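Local coordinates for Endoglucanase(Endo-1,4-beta-glucanase)protein (Pseudomonas stutzeri, PDB 6R2J) that probably hydrolyses beta-1,4-glycosidic bonds as a glycosyl hydrolase family 5 endoglucanase, and binds cellobiose in its pocket, at residues Tyr36-Lys41 with Ile77-Lys82; Lys82-Ala87 with Lys131-Leu136; Gly106-Ser111 with Val149-Gly154; Glu117-Val122 with Gln157-Ala162. One frame throughout, in Å; residues are numbered along the deposited sequence.

Contact 1 (Tyr36-Lys41 with Ile77-Lys82)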
# COMPACT_ATOMS: atom_id res chain seq x y z
N TYR A 36 -3.23 -5.12 17.99
CA TYR A 36 -3.60 -4.82 16.63
C TYR A 36 -5.09 -5.05 16.51
O TYR A 36 -5.75 -5.56 17.42
CB TYR A 36 -2.79 -5.65 15.62
CG TYR A 36 -3.06 -7.15 15.68
CD1 TYR A 36 -4.12 -7.71 14.97
CD2 TYR A 36 -2.27 -8.01 16.45
CE1 TYR A 36 -4.37 -9.04 15.01
CE2 TYR A 36 -2.53 -9.35 16.50
CZ TYR A 36 -3.58 -9.87 15.77
OH TYR A 36 -3.84 -11.22 15.79
N PHE A 37 -5.64 -4.64 15.38
CA PHE A 37 -7.08 -4.56 15.20
C PHE A 37 -7.38 -4.79 13.72
O PHE A 37 -6.61 -4.42 12.85
CB PHE A 37 -7.66 -3.17 15.55
CG PHE A 37 -7.06 -2.57 16.76
CD1 PHE A 37 -7.35 -3.10 17.99
CD2 PHE A 37 -6.17 -1.51 16.69
CE1 PHE A 37 -6.78 -2.59 19.13
CE2 PHE A 37 -5.58 -1.02 17.81
CZ PHE A 37 -5.91 -1.54 19.04
N TYR A 38 -8.49 -5.37 13.48
CA TYR A 38 -9.10 -5.56 12.18
C TYR A 38 -10.37 -4.72 12.03
O TYR A 38 -11.10 -4.48 12.99
CB TYR A 38 -9.40 -7.05 11.99
CG TYR A 38 -8.22 -7.80 11.39
CD1 TYR A 38 -7.12 -8.12 12.14
CD2 TYR A 38 -8.21 -8.14 10.04
CE1 TYR A 38 -6.05 -8.80 11.58
CE2 TYR A 38 -7.14 -8.80 9.46
CZ TYR A 38 -6.06 -9.14 10.22
OH TYR A 38 -5.00 -9.80 9.63
N PRO A 39 -10.61 -4.21 10.83
CA PRO A 39 -11.77 -3.35 10.63
C PRO A 39 -13.06 -4.15 10.61
O PRO A 39 -13.07 -5.39 10.50
CB PRO A 39 -11.48 -2.70 9.26
CG PRO A 39 -10.60 -3.72 8.53
CD PRO A 39 -9.78 -4.36 9.62
N GLU A 40 -14.16 -3.41 10.73
CA GLU A 40 -15.51 -3.94 10.75
C GLU A 40 -16.28 -3.40 9.54
O GLU A 40 -15.79 -2.54 8.80
CB GLU A 40 -16.23 -3.53 12.03
CG GLU A 40 -15.56 -4.08 13.26
CD GLU A 40 -15.72 -5.60 13.39
OE1 GLU A 40 -16.43 -6.22 12.55
OE2 GLU A 40 -15.15 -6.15 14.35
N LYS A 41 -17.52 -3.88 9.38
CA LYS A 41 -18.32 -3.46 8.24
C LYS A 41 -18.49 -1.95 8.18
O LYS A 41 -18.63 -1.38 7.08
CB LYS A 41 -19.68 -4.15 8.28
CG LYS A 41 -20.51 -3.87 9.53
CD LYS A 41 -21.94 -4.42 9.33
CE LYS A 41 -22.85 -4.18 10.53
NZ LYS A 41 -22.47 -5.08 11.67
N ILE A 77 -5.63 -15.88 8.99
CA ILE A 77 -6.16 -16.04 7.64
C ILE A 77 -7.66 -15.72 7.61
O ILE A 77 -8.15 -15.01 6.72
CB ILE A 77 -5.87 -17.45 7.09
CG1 ILE A 77 -4.37 -17.77 7.07
CG2 ILE A 77 -6.44 -17.62 5.67
CD1 ILE A 77 -3.57 -16.93 6.11
N ARG A 78 -8.42 -16.29 8.55
CA ARG A 78 -9.85 -16.01 8.69
C ARG A 78 -10.09 -14.50 8.84
O ARG A 78 -11.02 -13.95 8.25
CB ARG A 78 -10.38 -16.84 9.88
CG ARG A 78 -11.87 -16.73 10.24
CD ARG A 78 -12.21 -17.24 11.71
NE ARG A 78 -11.24 -16.77 12.72
CZ ARG A 78 -11.11 -15.51 13.14
NH1 ARG A 78 -11.93 -14.56 12.69
NH2 ARG A 78 -10.18 -15.21 14.04
N LEU A 79 -9.22 -13.81 9.56
CA LEU A 79 -9.39 -12.37 9.74
C LEU A 79 -9.14 -11.62 8.43
O LEU A 79 -9.84 -10.65 8.12
CB LEU A 79 -8.44 -11.88 10.83
CG LEU A 79 -8.84 -12.15 12.28
CD1 LEU A 79 -7.63 -12.01 13.18
CD2 LEU A 79 -9.97 -11.18 12.65
N LEU A 80 -8.15 -12.06 7.67
CA LEU A 80 -7.91 -11.46 6.36
C LEU A 80 -9.03 -11.79 5.38
O LEU A 80 -9.43 -10.94 4.57
CB LEU A 80 -6.56 -11.94 5.84
CG LEU A 80 -5.31 -11.37 6.50
CD1 LEU A 80 -4.04 -12.13 6.09
CD2 LEU A 80 -5.20 -9.94 6.13
N LYS A 81 -9.56 -13.01 5.43
CA LYS A 81 -10.67 -13.38 4.56
C LYS A 81 -11.90 -12.50 4.83
O LYS A 81 -12.60 -12.08 3.90
CB LYS A 81 -11.01 -14.84 4.77
CG LYS A 81 -12.41 -15.21 4.30
CD LYS A 81 -12.49 -15.19 2.76
CE LYS A 81 -12.54 -16.62 2.17
NZ LYS A 81 -13.14 -16.61 0.80
N LYS A 82 -12.19 -12.29 6.11
CA LYS A 82 -13.27 -11.40 6.52
C LYS A 82 -13.07 -10.02 5.91
O LYS A 82 -14.00 -9.43 5.37
CB LYS A 82 -13.31 -11.33 8.06
CG LYS A 82 -14.21 -10.24 8.62
CD LYS A 82 -14.34 -10.25 10.15
CE LYS A 82 -15.18 -9.05 10.60
NZ LYS A 82 -15.25 -8.86 12.09
O HOH W 1 -12.96 -7.38 12.52

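Contact 2 (Lys82-Ala87 with Lys131-Leu136)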
# COMPACT_ATOMS: atom_id res chain seq x y z
N LYS A 82 -12.19 -12.29 6.11
CA LYS A 82 -13.27 -11.40 6.52
C LYS A 82 -13.07 -10.02 5.91
O LYS A 82 -14.00 -9.43 5.37
CB LYS A 82 -13.31 -11.33 8.06
CG LYS A 82 -14.21 -10.24 8.62
CD LYS A 82 -14.34 -10.25 10.15
CE LYS A 82 -15.18 -9.05 10.60
NZ LYS A 82 -15.25 -8.86 12.09
N THR A 83 -11.83 -9.50 5.99
CA THR A 83 -11.50 -8.19 5.44
C THR A 83 -11.82 -8.15 3.95
O THR A 83 -12.47 -7.21 3.46
CB THR A 83 -10.02 -7.89 5.71
OG1 THR A 83 -9.84 -7.81 7.14
CG2 THR A 83 -9.58 -6.61 5.01
N LEU A 84 -11.37 -9.17 3.21
CA LEU A 84 -11.66 -9.24 1.78
C LEU A 84 -13.15 -9.39 1.54
O LEU A 84 -13.68 -8.82 0.58
CB LEU A 84 -10.91 -10.40 1.14
CG LEU A 84 -9.39 -10.48 1.20
CD1 LEU A 84 -8.85 -11.81 0.66
CD2 LEU A 84 -8.82 -9.30 0.42
N ASP A 85 -13.84 -10.16 2.39
CA ASP A 85 -15.28 -10.35 2.22
C ASP A 85 -16.03 -9.03 2.37
O ASP A 85 -16.94 -8.72 1.60
CB ASP A 85 -15.81 -11.32 3.27
CG ASP A 85 -15.47 -12.76 2.97
OD1 ASP A 85 -15.25 -13.10 1.77
OD2 ASP A 85 -15.42 -13.54 3.96
N LEU A 86 -15.70 -8.28 3.43
CA LEU A 86 -16.42 -7.04 3.72
C LEU A 86 -16.10 -5.98 2.68
O LEU A 86 -17.00 -5.24 2.25
CB LEU A 86 -16.07 -6.56 5.14
CG LEU A 86 -16.55 -7.48 6.28
CD1 LEU A 86 -15.97 -6.99 7.57
CD2 LEU A 86 -18.06 -7.53 6.36
N ALA A 87 -14.85 -5.93 2.22
CA ALA A 87 -14.50 -5.03 1.11
C ALA A 87 -15.36 -5.34 -0.11
O ALA A 87 -16.00 -4.44 -0.67
CB ALA A 87 -13.00 -5.12 0.79
N LYS A 131 -6.56 -16.82 -3.60
CA LYS A 131 -6.79 -16.95 -5.03
C LYS A 131 -8.28 -16.90 -5.38
O LYS A 131 -9.08 -17.72 -4.91
CB LYS A 131 -6.18 -18.30 -5.48
CG LYS A 131 -6.41 -18.71 -6.95
CD LYS A 131 -5.87 -20.14 -7.22
CE LYS A 131 -6.06 -20.58 -8.71
NZ LYS A 131 -7.29 -21.43 -8.93
N GLY A 132 -8.63 -15.94 -6.22
CA GLY A 132 -9.97 -15.87 -6.76
C GLY A 132 -10.97 -15.08 -5.95
O GLY A 132 -12.15 -15.01 -6.33
N HIS A 133 -10.54 -14.49 -4.84
CA HIS A 133 -11.48 -13.81 -3.97
C HIS A 133 -11.95 -12.53 -4.65
O HIS A 133 -11.12 -11.77 -5.16
CB HIS A 133 -10.86 -13.48 -2.61
CG HIS A 133 -11.88 -13.07 -1.61
ND1 HIS A 133 -12.66 -11.95 -1.77
CD2 HIS A 133 -12.33 -13.68 -0.49
CE1 HIS A 133 -13.53 -11.88 -0.78
NE2 HIS A 133 -13.34 -12.91 0.01
N PRO A 134 -13.25 -12.25 -4.66
CA PRO A 134 -13.71 -11.06 -5.41
C PRO A 134 -13.18 -9.73 -4.87
O PRO A 134 -12.96 -8.79 -5.65
CB PRO A 134 -15.25 -11.16 -5.37
CG PRO A 134 -15.57 -12.16 -4.24
CD PRO A 134 -14.37 -13.09 -4.16
N GLY A 135 -12.97 -9.64 -3.55
CA GLY A 135 -12.49 -8.43 -2.96
C GLY A 135 -11.00 -8.28 -2.99
O GLY A 135 -10.46 -7.32 -2.43
N LEU A 136 -10.30 -9.19 -3.65
CA LEU A 136 -8.85 -9.09 -3.74
C LEU A 136 -8.46 -8.40 -5.04
O LEU A 136 -8.82 -8.86 -6.13
CB LEU A 136 -8.20 -10.47 -3.70
CG LEU A 136 -6.67 -10.47 -3.80
CD1 LEU A 136 -5.98 -9.95 -2.55
CD2 LEU A 136 -6.23 -11.91 -4.11

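Contact 3 (Gly106-Ser111 with Val149-Gly154)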
# COMPACT_ATOMS: atom_id res chain seq x y z
N GLY A 106 12.73 -9.55 12.66
CA GLY A 106 13.87 -8.66 12.74
C GLY A 106 15.05 -9.01 11.86
O GLY A 106 15.97 -8.18 11.75
N GLU A 107 15.06 -10.17 11.21
CA GLU A 107 16.17 -10.64 10.40
C GLU A 107 15.82 -10.40 8.94
O GLU A 107 14.65 -10.44 8.56
CB GLU A 107 16.40 -12.13 10.62
CG GLU A 107 16.81 -12.50 12.05
CD GLU A 107 18.31 -12.41 12.27
OE1 GLU A 107 18.74 -12.46 13.42
OE2 GLU A 107 19.05 -12.30 11.27
N LEU A 108 16.86 -10.20 8.12
CA LEU A 108 16.67 -9.83 6.71
C LEU A 108 16.23 -11.03 5.87
O LEU A 108 16.79 -12.13 5.99
CB LEU A 108 17.95 -9.24 6.12
CG LEU A 108 18.32 -7.81 6.52
CD1 LEU A 108 19.65 -7.37 6.00
CD2 LEU A 108 17.22 -6.90 6.01
N ILE A 109 15.19 -10.84 5.06
CA ILE A 109 14.81 -11.84 4.07
C ILE A 109 15.95 -12.00 3.08
O ILE A 109 16.38 -11.02 2.45
CB ILE A 109 13.50 -11.43 3.37
CG1 ILE A 109 12.37 -11.14 4.37
CG2 ILE A 109 13.06 -12.55 2.40
CD1 ILE A 109 11.15 -10.43 3.78
N GLY A 110 16.47 -13.22 2.94
CA GLY A 110 17.66 -13.47 2.16
C GLY A 110 18.88 -13.74 3.00
O GLY A 110 19.92 -14.13 2.46
N SER A 111 18.77 -13.53 4.31
CA SER A 111 19.77 -13.89 5.29
C SER A 111 19.73 -15.39 5.52
O SER A 111 18.75 -16.06 5.20
CB SER A 111 19.46 -13.19 6.61
OG SER A 111 18.41 -13.88 7.25
N VAL A 149 20.96 -4.72 2.35
CA VAL A 149 22.27 -5.12 1.79
C VAL A 149 22.16 -6.00 0.55
O VAL A 149 22.71 -7.11 0.52
CB VAL A 149 23.17 -5.77 2.86
CG1 VAL A 149 23.75 -4.71 3.82
CG2 VAL A 149 22.42 -6.89 3.56
N GLY A 150 21.45 -5.50 -0.46
CA GLY A 150 21.38 -6.10 -1.78
C GLY A 150 20.44 -7.27 -1.86
O GLY A 150 20.42 -7.94 -2.90
N LEU A 151 19.66 -7.54 -0.82
CA LEU A 151 18.86 -8.75 -0.77
C LEU A 151 17.45 -8.55 -1.29
O LEU A 151 16.81 -9.54 -1.66
CB LEU A 151 18.75 -9.28 0.66
CG LEU A 151 20.04 -9.77 1.27
CD1 LEU A 151 19.80 -10.11 2.71
CD2 LEU A 151 20.55 -10.96 0.47
N TRP A 152 16.93 -7.31 -1.31
CA TRP A 152 15.53 -7.12 -1.67
C TRP A 152 15.19 -7.60 -3.10
O TRP A 152 14.16 -8.28 -3.27
CB TRP A 152 15.07 -5.69 -1.35
CG TRP A 152 13.69 -5.42 -1.95
CD1 TRP A 152 13.36 -4.44 -2.83
CD2 TRP A 152 12.49 -6.20 -1.76
NE1 TRP A 152 12.02 -4.54 -3.18
CE2 TRP A 152 11.47 -5.61 -2.53
CE3 TRP A 152 12.16 -7.31 -0.98
CZ2 TRP A 152 10.18 -6.12 -2.57
CZ3 TRP A 152 10.88 -7.80 -1.03
CH2 TRP A 152 9.91 -7.21 -1.82
N PRO A 153 15.97 -7.29 -4.15
CA PRO A 153 15.53 -7.67 -5.51
C PRO A 153 15.37 -9.18 -5.71
O PRO A 153 14.39 -9.62 -6.34
CB PRO A 153 16.62 -7.07 -6.40
CG PRO A 153 17.10 -5.83 -5.61
CD PRO A 153 17.09 -6.31 -4.18
N GLY A 154 16.29 -9.99 -5.18
CA GLY A 154 16.13 -11.43 -5.24
C GLY A 154 14.93 -11.94 -4.47
O GLY A 154 14.32 -12.95 -4.85

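Contact 4 (Glu117-Val122 with Gln157-Ala162)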
# COMPACT_ATOMS: atom_id res chain seq x y z
N GLU A 117 13.58 -18.89 0.11
CA GLU A 117 12.58 -19.96 -0.00
C GLU A 117 11.49 -19.84 1.06
O GLU A 117 10.36 -20.30 0.85
CB GLU A 117 13.28 -21.33 0.07
CG GLU A 117 12.40 -22.57 -0.23
CD GLU A 117 11.23 -22.30 -1.21
OE1 GLU A 117 10.05 -22.58 -0.86
OE2 GLU A 117 11.49 -21.82 -2.34
N ALA A 118 11.81 -19.28 2.23
CA ALA A 118 10.80 -19.14 3.28
C ALA A 118 9.78 -18.07 2.92
O ALA A 118 8.58 -18.20 3.21
CB ALA A 118 11.51 -18.82 4.59
N TYR A 119 10.25 -16.98 2.31
CA TYR A 119 9.39 -15.92 1.81
C TYR A 119 8.54 -16.39 0.63
O TYR A 119 7.33 -16.19 0.61
CB TYR A 119 10.33 -14.78 1.43
CG TYR A 119 9.73 -13.51 1.01
CD1 TYR A 119 8.74 -12.90 1.76
CD2 TYR A 119 10.17 -12.89 -0.13
CE1 TYR A 119 8.18 -11.71 1.36
CE2 TYR A 119 9.62 -11.69 -0.55
CZ TYR A 119 8.61 -11.09 0.20
OH TYR A 119 8.07 -9.88 -0.23
N ALA A 120 9.17 -17.02 -0.37
CA ALA A 120 8.40 -17.59 -1.48
C ALA A 120 7.27 -18.50 -0.99
O ALA A 120 6.14 -18.42 -1.49
CB ALA A 120 9.35 -18.34 -2.40
N SER A 121 7.56 -19.39 -0.03
CA SER A 121 6.55 -20.36 0.42
C SER A 121 5.37 -19.66 1.07
O SER A 121 4.21 -19.98 0.79
CB SER A 121 7.15 -21.37 1.39
OG SER A 121 6.13 -22.07 2.07
N VAL A 122 5.65 -18.69 1.96
CA VAL A 122 4.57 -18.00 2.65
C VAL A 122 3.67 -17.30 1.64
O VAL A 122 2.45 -17.30 1.79
CB VAL A 122 5.06 -17.11 3.82
CG1 VAL A 122 5.69 -15.84 3.34
CG2 VAL A 122 3.89 -16.87 4.76
N GLN A 157 11.71 -11.28 -6.55
CA GLN A 157 11.52 -12.27 -7.61
C GLN A 157 11.16 -13.66 -7.07
O GLN A 157 10.40 -14.40 -7.72
CB GLN A 157 12.77 -12.31 -8.48
CG GLN A 157 12.59 -13.07 -9.77
CD GLN A 157 11.73 -12.32 -10.75
OE1 GLN A 157 12.08 -11.24 -11.20
NE2 GLN A 157 10.59 -12.89 -11.09
N ALA A 158 11.71 -14.05 -5.92
CA ALA A 158 11.36 -15.35 -5.35
C ALA A 158 9.87 -15.41 -5.02
O ALA A 158 9.20 -16.39 -5.35
CB ALA A 158 12.24 -15.65 -4.14
N ALA A 159 9.33 -14.34 -4.43
CA ALA A 159 7.91 -14.32 -4.09
C ALA A 159 7.04 -14.27 -5.33
O ALA A 159 6.00 -14.94 -5.39
CB ALA A 159 7.60 -13.13 -3.17
N VAL A 160 7.44 -13.49 -6.34
CA VAL A 160 6.64 -13.39 -7.56
C VAL A 160 6.58 -14.75 -8.27
O VAL A 160 5.50 -15.24 -8.64
CB VAL A 160 7.19 -12.29 -8.50
CG1 VAL A 160 6.53 -12.45 -9.88
CG2 VAL A 160 6.98 -10.91 -7.92
N ASP A 161 7.74 -15.38 -8.47
CA ASP A 161 7.76 -16.69 -9.10
C ASP A 161 6.80 -17.63 -8.38
O ASP A 161 5.96 -18.29 -9.01
CB ASP A 161 9.18 -17.26 -9.11
CG ASP A 161 10.12 -16.48 -10.00
OD1 ASP A 161 9.63 -15.71 -10.86
OD2 ASP A 161 11.35 -16.62 -9.86
N ALA A 162 6.88 -17.66 -7.05
CA ALA A 162 6.06 -18.56 -6.25
C ALA A 162 4.58 -18.24 -6.39
O ALA A 162 3.75 -19.15 -6.55
CB ALA A 162 6.49 -18.49 -4.78

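Contact 1 (Tyr36-Lys41 with Ile77-Lys82)
Tyr38 lays its phenol ring over Leu79, and this CH-pi contact is the main apolar part of the meeting between Tyr36-Lys41 and helix 77-82. Leu79 CB stands over the middle of the ring face, 3.7 Å from its centroid and 14° off the normal. Leu79 CD1 comes up to Tyr38 CE1 at 3.9 Å. At the far end of the ring, Leu80 CD2 lies 3.5 Å from Tyr38 OH, while the edge meets CE1 of Tyr36 in plane. The hydroxyl is hydrogen-bonded to Gln76 OE1, one turn earlier on the helix, and this holds the phenol at both its face and its tip. An alanine in place of Tyr38 would probably open a gap over Leu79 CB and beside Leu80 CD2, and leave Gln76 OE1 without the hydroxyl.

The charged pair, Glu40 and Lys82, lies nearer the surface. Lys82, extended along its whole length, carries NZ to Glu40 OE1 in a 2.9 Å salt bridge; the carboxylate oxygen is met on its syn side, 34° out of the plane. The Glu40 chain bends at chi2 (-70°), turning CD toward the lysine. Lys82 NZ also donates to a water at 2.8 Å, which lies equally close to Pro39 O.

The loop joins helix 74-89, between TIM-barrel strands 54-59 and 93-98: Phe57 of strand 54-59 touches Tyr38, Pro39 and Leu80, and Phe130 of helix 116-130 also packs on Leu80.

Contact 2 (Lys82-Ala87 with Lys131-Leu136)
His133 ties the loop between helix 116-130 and strand 136-140 of the TIM barrel to Leu84 and Asp85 of helix 74-89. It starts a type I turn running to Leu136, and its imidazole is held on both nitrogens. NE2 donates to Asp85 OD1 over 2.6 Å at an angle of 153°. The carboxylate oxygen sits close to the imidazole plane, yet the N-H reaches it from above the carboxylate plane, 40° out. ND1, on the other side of the ring, accepts from Gly135 N at 2.9 Å, almost exactly in the ring plane. This pattern fits a neutral ring with its proton on NE2, which the nearby carboxylate would probably polarise.

CG stands anti to the backbone N (chi1 -167°), on the side of the helix, and the ring beyond it turns a face to Leu84. Leu84 CB lies over its centre, 3.6 Å from the centroid. A leucine in place of His133 would probably leave Asp85 OD1 without its donor and Gly135 N without its acceptor, freeing the turn to shift.

Gly135 comes so close to the helix, with its CA 4.9 Å from that of Leu84, that a side chain there would run into Leu84 O. Farther in, Leu84 CD2 and Leu136 CD1 touch at 4.2 Å, the two side chains lying side by side and pointing the same way.

Strand 93-98 lies beneath this seam: Leu84 packs on Val94 and Leu96, Leu136 on Leu96, and Gly135 is hydrogen-bonded through its backbone to Val94.

Contact 3 (Gly106-Ser111 with Val149-Gly154)
Leu151 and Val149 meet a type II turn, Leu108 to Ser111, that follows the second strand of a small beta hairpin in the loop after barrel strand 93-98. Their own segment leads from the loop after strand 136-140 into helix 152-166, so two loops beyond barrel strands that are neighbours in the sheet touch here. No hydrogen bond crosses; aliphatic side chains pack on one another and on the backbone of the turn.

Leu108 and Val149 cross at about a right angle, with Leu108 CD1 against Val149 CG2 at 3.7 Å. That methyl is set between the backbone N and the carbonyl carbon of Val149, the crowded position, while CG1 stands anti to the carbonyl carbon.

Leu151 reaches the turn itself. Its CB lies 3.4 Å from Ile109 O, and its two methyls divide the rest: CD1 rests against the peptide after Gly110, 3.8 Å from Gly110 C, and also meets Leu108 CB at 4.0 Å, whereas CD2 lies 3.8 Å from Gly110 O. Gly110 holds a positive phi (105°) at the third place of the turn, where a CB would press tightly on Leu151 CD2 as well as on the carbonyl of Ile109.

Beneath this surface patch, Trp152 and Ile109 both pack on Met142 and on Tyr119 of helix 116-130. Glu144, in the same loop as Val149, lines the pocket in which cellobiose is seen. The turn is closed through one carbonyl oxygen, Leu108 O, which takes a backbone bond from Ser111 N at 3.0 Å and, in the carbonyl plane, one from Ser111 OG at 2.7 Å.

Contact 4 (Glu117-Val122 with Gln157-Ala162)
Behind the face where Ala158, Ala159 and Ala162 meet Tyr119 and Ala120, the shortest polar bond within the two segments is a helical one, from Asp161 N to Gln157 O at 2.9 Å. The same two residues are joined again by their side chains: Gln157 NE2 donates to Asp161 OD1 over 3.0 Å, coming from above the carboxylate plane. Gln157 OE1 takes a bond from Asn195 N.

The seam itself is bare of hydrogen bonds and built from small residues. Ala120 sits in the middle. Its CB lies 3.5 Å from Ala158 O and 3.7 Å from Ala162 CB, while Ala162 CB in turn touches Ala120 O at 3.3 Å. With nothing longer than a methyl between the backbones, the CA atoms of Ala120 and Ala159 come to 4.2 Å, and the axes of the two short segments pass 7.9 Å apart, crossing at -35°.

Tyr119 closes the inner side. Its CG is anti to the backbone N (chi1 -174°), and CE2 comes to Ala159 CB at 3.6 Å, the methyl approaching the ring obliquely. The hydroxyl is anchored on Ile141 O, just past strand 136-140.

These are consecutive outer helices of the TIM barrel, running roughly the same way. Trp123 of helix 116-130 also packs on Ala159, Trp152 and Ala155 of helix 152-166 lie against Tyr119, and Met98 of strand 93-98 backs the tyrosine from the barrel.

From the N terminus, contact 1 comes first and closes a loop through barrel strand 54-59, pinning the segment before helix 41-49 to helix 74-89. Contact 2 opens where contact 1 ends, at the shared Lys82, and closes over strand 93-98 and helix 116-130; Lys81 packs on His133 between the two. Contacts 3 and 4 start inside the span of contact 2 and end beyond it, so both cross it, and they cross each other. They meet through Tyr119, which touches Ile109 and Trp152. Contacts 1 and 2 fix one flank of the barrel, while contacts 3 and 4 tie helices 116-130 and 152-166 together with the loops before them.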